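Putative acetyltransferase (Nocardia farcinica, PDB 3D9W) probably transfers acetyl groups from acetyl-coenzyme A to arylamines. Local coordinates at residues D130-C135 / Y147-Q152; D236-I241 / L254-L259. One frame throughout, in Å; residues are numbered along the deposited sequence.

Contact 1 of 2, residues D130-C135 / Y147-Q152; sequences DRVWMC and YELRPQ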
loop_
_atom_site.group_PDB
_atom_site.type_symbol
_atom_site.label_atom_id
_atom_site.label_comp_id
_atom_site.label_asym_id
_atom_site.label_seq_id
_atom_site.Cartn_x
_atom_site.Cartn_y
_atom_site.Cartn_z
ATOM N N ASP A 130 7.783 22.135 -9.826
ATOM C CA ASP A 130 8.364 21.834 -8.527
ATOM C C ASP A 130 7.395 21.292 -7.484
ATOM O O ASP A 130 7.758 21.168 -6.315
ATOM C CB ASP A 130 9.041 23.089 -7.969
ATOM C CG ASP A 130 9.549 24.029 -9.067
ATOM O OD1 ASP A 130 10.723 24.463 -8.967
ATOM O OD2 ASP A 130 8.776 24.347 -10.017
ATOM N N ARG A 131 6.171 20.974 -7.887
ATOM C CA ARG A 131 5.195 20.463 -6.931
ATOM C C ARG A 131 5.620 19.115 -6.413
ATOM O O ARG A 131 6.211 18.332 -7.133
ATOM C CB ARG A 131 3.820 20.365 -7.565
ATOM C CG ARG A 131 3.173 21.709 -7.753
ATOM C CD ARG A 131 2.500 21.770 -9.082
ATOM N NE ARG A 131 1.091 21.426 -9.036
ATOM C CZ ARG A 131 0.438 20.966 -10.093
ATOM N NH1 ARG A 131 1.102 20.794 -11.236
ATOM N NH2 ARG A 131 -0.870 20.713 -10.030
ATOM N N VAL A 132 5.319 18.859 -5.150
ATOM C CA VAL A 132 5.671 17.606 -4.500
ATOM C C VAL A 132 4.454 16.694 -4.416
ATOM O O VAL A 132 3.400 17.098 -3.926
ATOM C CB VAL A 132 6.185 17.874 -3.085
ATOM C CG1 VAL A 132 6.472 16.570 -2.373
ATOM C CG2 VAL A 132 7.427 18.742 -3.157
ATOM N N TRP A 133 4.594 15.463 -4.893
ATOM C CA TRP A 133 3.482 14.531 -4.848
ATOM C C TRP A 133 3.717 13.339 -3.935
ATOM O O TRP A 133 4.792 12.730 -3.941
ATOM C CB TRP A 133 3.139 14.056 -6.254
ATOM C CG TRP A 133 2.808 15.194 -7.131
ATOM C CD1 TRP A 133 3.670 15.909 -7.912
ATOM C CD2 TRP A 133 1.534 15.823 -7.256
ATOM N NE1 TRP A 133 3.009 16.952 -8.516
ATOM C CE2 TRP A 133 1.695 16.922 -8.131
ATOM C CE3 TRP A 133 0.271 15.570 -6.709
ATOM C CZ2 TRP A 133 0.639 17.767 -8.477
ATOM C CZ3 TRP A 133 -0.779 16.407 -7.047
ATOM C CH2 TRP A 133 -0.588 17.497 -7.927
ATOM N N MET A 134 2.697 13.023 -3.141
ATOM C CA MET A 134 2.751 11.901 -2.220
ATOM C C MET A 134 2.086 10.714 -2.877
ATOM O O MET A 134 0.924 10.788 -3.262
ATOM C CB MET A 134 2.018 12.240 -0.928
ATOM C CG MET A 134 2.680 13.330 -0.123
ATOM S SD MET A 134 4.339 12.836 0.300
ATOM C CE MET A 134 3.983 11.333 1.233
ATOM N N CYS A 135 2.829 9.624 -3.028
ATOM C CA CYS A 135 2.274 8.415 -3.628
ATOM C C CYS A 135 2.151 7.317 -2.574
ATOM O O CYS A 135 3.144 6.769 -2.097
ATOM C CB CYS A 135 3.147 7.942 -4.796
ATOM S SG CYS A 135 3.252 9.129 -6.174
ATOM N N TYR A 147 -1.485 12.584 -4.084
ATOM C CA TYR A 147 -1.992 13.810 -3.502
ATOM C C TYR A 147 -0.821 14.748 -3.246
ATOM O O TYR A 147 0.223 14.334 -2.749
ATOM C CB TYR A 147 -2.772 13.537 -2.212
ATOM C CG TYR A 147 -2.032 12.801 -1.124
ATOM C CD1 TYR A 147 -2.009 11.410 -1.087
ATOM C CD2 TYR A 147 -1.425 13.498 -0.081
ATOM C CE1 TYR A 147 -1.411 10.733 -0.032
ATOM C CE2 TYR A 147 -0.824 12.836 0.974
ATOM C CZ TYR A 147 -0.822 11.454 0.997
ATOM O OH TYR A 147 -0.239 10.805 2.061
ATOM N N GLU A 148 -1.000 16.008 -3.622
ATOM C CA GLU A 148 0.038 17.016 -3.466
ATOM C C GLU A 148 0.454 17.197 -2.010
ATOM O O GLU A 148 -0.386 17.165 -1.105
ATOM C CB GLU A 148 -0.450 18.339 -4.055
ATOM C CG GLU A 148 0.463 19.520 -3.794
ATOM C CD GLU A 148 0.242 20.653 -4.781
ATOM O OE1 GLU A 148 -0.931 21.039 -4.998
ATOM O OE2 GLU A 148 1.246 21.160 -5.333
ATOM N N LEU A 149 1.749 17.388 -1.780
ATOM C CA LEU A 149 2.247 17.560 -0.420
ATOM C C LEU A 149 2.074 18.989 0.093
ATOM O O LEU A 149 3.064 19.663 0.359
ATOM C CB LEU A 149 3.733 17.179 -0.335
ATOM C CG LEU A 149 4.317 16.692 1.001
ATOM C CD1 LEU A 149 5.516 17.534 1.359
ATOM C CD2 LEU A 149 3.272 16.742 2.112
ATOM N N ARG A 150 0.831 19.448 0.236
ATOM C CA ARG A 150 0.564 20.796 0.749
ATOM C C ARG A 150 -0.717 20.815 1.589
ATOM O O ARG A 150 -1.594 19.983 1.413
ATOM C CB ARG A 150 0.420 21.799 -0.394
ATOM C CG ARG A 150 -0.888 21.676 -1.143
ATOM C CD ARG A 150 -1.007 22.731 -2.218
ATOM N NE ARG A 150 -2.190 22.522 -3.047
ATOM C CZ ARG A 150 -3.434 22.800 -2.672
ATOM N NH1 ARG A 150 -3.671 23.311 -1.470
ATOM N NH2 ARG A 150 -4.443 22.560 -3.499
ATOM N N PRO A 151 -0.841 21.782 2.508
ATOM C CA PRO A 151 -2.020 21.895 3.367
ATOM C C PRO A 151 -3.326 21.902 2.580
ATOM O O PRO A 151 -3.517 22.732 1.688
ATOM C CB PRO A 151 -1.785 23.215 4.090
ATOM C CG PRO A 151 -0.307 23.278 4.200
ATOM C CD PRO A 151 0.141 22.835 2.829
ATOM N N GLN A 152 -4.218 20.973 2.917
ATOM C CA GLN A 152 -5.515 20.866 2.256
ATOM C C GLN A 152 -6.538 20.401 3.286
ATOM O O GLN A 152 -7.027 19.275 3.241
ATOM C CB GLN A 152 -5.449 19.872 1.084
ATOM C CG GLN A 152 -4.506 20.297 -0.047
ATOM C CD GLN A 152 -4.394 19.256 -1.150
ATOM O OE1 GLN A 152 -5.371 18.944 -1.837
ATOM N NE2 GLN A 152 -3.194 18.710 -1.322
#
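Strands 132-135 and 147-148 form an antiparallel beta hairpin at one margin of the eight-stranded sheet, and the residues paired across it divide their side chains between the two faces. Three backbone hydrogen bonds fix the register: Met134 and Tyr147 exchange N-H and C=O in both directions, while Leu149 N gives a nearly straight bond to Val132 O (2.7 Å, 167° at the hydrogen). Glu148, on the same face as Trp133, illustrates how one side chain can serve several neighbours in turn. Its CB lies over the six-membered ring of Trp133, 4.0 Å from the centroid, in a CH-pi contact. With CG anti to the backbone N (chi1 172°), the chain then runs extended past Val132 O to its carboxylate. There OE2 sits against Arg131 CG and makes only a long salt bridge, 3.7 Å, with Arg131 NE; OE1 takes a 2.8 Å salt-bridged hydrogen bond from Arg150 NE, above the carboxylate plane. Arg131, Glu148 and Arg150 thus form a salt-bridge network, although the main partner of Arg131 is Asp129, through NH1. Trp133 CZ2 rests over the centre of the Arg131 guanidinium. On the face of Met134 and Tyr147, Met134 CG touches Leu149 CG at 3.9 Å. Tyr147, which packs on Leu179 and Leu165 and whose OH bonds Tyr191 OH, receives Met134 CB over its ring, 3.5 Å from the centroid and 16° off the normal.

Contact 2 of 2, residues D236-I241 / L254-L259; sequences DGLTLI and LTPGEL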
loop_
_atom_site.group_PDB
_atom_site.type_symbol
_atom_site.label_atom_id
_atom_site.label_comp_id
_atom_site.label_asym_id
_atom_site.label_seq_id
_atom_site.Cartn_x
_atom_site.Cartn_y
_atom_site.Cartn_z
ATOM N N ASP A 236 -10.793 -9.258 6.784
ATOM C CA ASP A 236 -10.172 -9.111 8.095
ATOM C C ASP A 236 -10.548 -10.327 8.946
ATOM O O ASP A 236 -11.455 -10.269 9.786
ATOM C CB ASP A 236 -10.666 -7.809 8.743
ATOM C CG ASP A 236 -9.943 -7.476 10.042
ATOM O OD1 ASP A 236 -8.759 -7.861 10.200
ATOM O OD2 ASP A 236 -10.564 -6.801 10.896
ATOM N N GLY A 237 -9.829 -11.422 8.716
ATOM C CA GLY A 237 -10.096 -12.660 9.418
ATOM C C GLY A 237 -11.168 -13.367 8.622
ATOM O O GLY A 237 -10.929 -13.799 7.498
ATOM N N LEU A 238 -12.361 -13.477 9.195
ATOM C CA LEU A 238 -13.469 -14.108 8.495
ATOM C C LEU A 238 -14.549 -13.071 8.216
ATOM O O LEU A 238 -15.688 -13.409 7.908
ATOM C CB LEU A 238 -14.043 -15.254 9.322
ATOM C CG LEU A 238 -13.157 -16.476 9.515
ATOM C CD1 LEU A 238 -13.936 -17.485 10.323
ATOM C CD2 LEU A 238 -12.751 -17.069 8.174
ATOM N N THR A 239 -14.182 -11.800 8.329
ATOM C CA THR A 239 -15.119 -10.712 8.079
ATOM C C THR A 239 -14.803 -10.127 6.715
ATOM O O THR A 239 -13.696 -9.651 6.477
ATOM C CB THR A 239 -14.991 -9.620 9.148
ATOM O OG1 THR A 239 -15.116 -10.213 10.440
ATOM C CG2 THR A 239 -16.074 -8.590 8.990
ATOM N N LEU A 240 -15.772 -10.184 5.812
ATOM C CA LEU A 240 -15.573 -9.658 4.472
ATOM C C LEU A 240 -16.305 -8.336 4.321
ATOM O O LEU A 240 -17.523 -8.255 4.500
ATOM C CB LEU A 240 -16.077 -10.655 3.427
ATOM C CG LEU A 240 -15.936 -10.239 1.962
ATOM C CD1 LEU A 240 -14.490 -9.950 1.643
ATOM C CD2 LEU A 240 -16.456 -11.341 1.074
ATOM N N ILE A 241 -15.558 -7.294 3.988
ATOM C CA ILE A 241 -16.151 -5.982 3.834
ATOM C C ILE A 241 -15.962 -5.435 2.440
ATOM O O ILE A 241 -14.922 -5.631 1.816
ATOM C CB ILE A 241 -15.517 -4.969 4.780
ATOM C CG1 ILE A 241 -15.215 -5.627 6.125
ATOM C CG2 ILE A 241 -16.448 -3.770 4.940
ATOM C CD1 ILE A 241 -14.364 -4.771 7.043
ATOM N N LEU A 254 -17.844 -14.872 7.021
ATOM C CA LEU A 254 -17.419 -16.065 6.308
ATOM C C LEU A 254 -17.013 -17.257 7.170
ATOM O O LEU A 254 -16.724 -17.131 8.370
ATOM C CB LEU A 254 -16.264 -15.710 5.380
ATOM C CG LEU A 254 -16.602 -14.651 4.332
ATOM C CD1 LEU A 254 -15.341 -14.238 3.583
ATOM C CD2 LEU A 254 -17.641 -15.203 3.364
ATOM N N THR A 255 -17.006 -18.418 6.524
ATOM C CA THR A 255 -16.615 -19.670 7.147
ATOM C C THR A 255 -15.283 -20.014 6.498
ATOM O O THR A 255 -15.000 -19.565 5.379
ATOM C CB THR A 255 -17.621 -20.793 6.855
ATOM O OG1 THR A 255 -17.514 -21.204 5.489
ATOM C CG2 THR A 255 -19.025 -20.311 7.104
ATOM N N PRO A 256 -14.438 -20.802 7.189
ATOM C CA PRO A 256 -13.137 -21.171 6.630
ATOM C C PRO A 256 -13.244 -21.751 5.230
ATOM O O PRO A 256 -12.478 -21.384 4.346
ATOM C CB PRO A 256 -12.610 -22.175 7.642
ATOM C CG PRO A 256 -13.169 -21.655 8.927
ATOM C CD PRO A 256 -14.589 -21.347 8.550
ATOM N N GLY A 257 -14.200 -22.652 5.030
ATOM C CA GLY A 257 -14.374 -23.266 3.728
ATOM C C GLY A 257 -14.659 -22.278 2.614
ATOM O O GLY A 257 -14.403 -22.563 1.450
ATOM N N GLU A 258 -15.185 -21.112 2.973
ATOM C CA GLU A 258 -15.523 -20.076 2.006
ATOM C C GLU A 258 -14.324 -19.238 1.573
ATOM O O GLU A 258 -14.363 -18.575 0.535
ATOM C CB GLU A 258 -16.581 -19.132 2.590
ATOM C CG GLU A 258 -17.947 -19.729 2.853
ATOM C CD GLU A 258 -18.931 -18.686 3.374
ATOM O OE1 GLU A 258 -18.687 -18.134 4.475
ATOM O OE2 GLU A 258 -19.945 -18.411 2.679
ATOM N N LEU A 259 -13.260 -19.273 2.367
ATOM C CA LEU A 259 -12.074 -18.482 2.074
ATOM C C LEU A 259 -11.443 -18.642 0.695
ATOM O O LEU A 259 -11.250 -17.651 -0.007
ATOM C CB LEU A 259 -11.027 -18.699 3.161
ATOM C CG LEU A 259 -11.382 -18.073 4.510
ATOM C CD1 LEU A 259 -10.354 -18.475 5.537
ATOM C CD2 LEU A 259 -11.451 -16.558 4.384
#
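The tight turn of a beta hairpin, Gly237-Leu238, meets the loop that carries the chain from strand 249-253 into helix 259-265. Within the turn, Asp236 N bonds Thr239 O at 2.9 Å, and Gly237 adopts a positive phi of 87°; at its backbone angles a CB would run into the carbonyl O of Asp236, which suits glycine to this corner. Hydrogen bonding between the two segments rests on a single backbone link, Leu254 N to Leu238 O, 2.8 Å long, with the donor nearly along the C=O axis; it carries the ladder of the outer strand pair one step beyond the strand ends. The rest of the contact is largely apolar. Leu254 CD1 reaches Leu240 CB at 3.7 Å as the two side chains cross obliquely. Leu238 spans the loop instead: CD1 approaches Pro256 CD at 4.3 Å, while CD2 meets Leu259 CD1 at 3.8 Å, the two leucines crossing at about a right angle. Its CB and CD1 also lie against the Leu254 carbonyl oxygen. Polar bonds inside 254-259 shape the approach to the helix. Glu258 OE1 accepts from Thr255 N at 2.7 Å through its anti lone pair, and Glu258 N returns a weak bond to Thr255 OG1. Around this join, Val262 of helix 259-265 packs on Leu240 and Leu254, Leu235 of strand 232-236 touches Leu254 and Leu259, and Trp284 and Leu285 lie against Leu238.

Contacts 1 and 2 follow one another along the chain and sit on opposite sides of its centre, with their own centres 37 Å apart and their nearest atoms about 21 Å apart. They do not touch, and each belongs to a different antiparallel sheet. Contact 1 ties an edge strand to the eight-stranded sheet by regular pairing, whereas contact 2 joins the hairpin turn at one end of the four-stranded sheet to the loop leading into helix 259-265, mainly through leucines. Enzymes of this family work through a cysteine-histidine-aspartate triad; neither contact includes a residue identified as catalytic. One pairs an edge strand, the other packs a hairpin end.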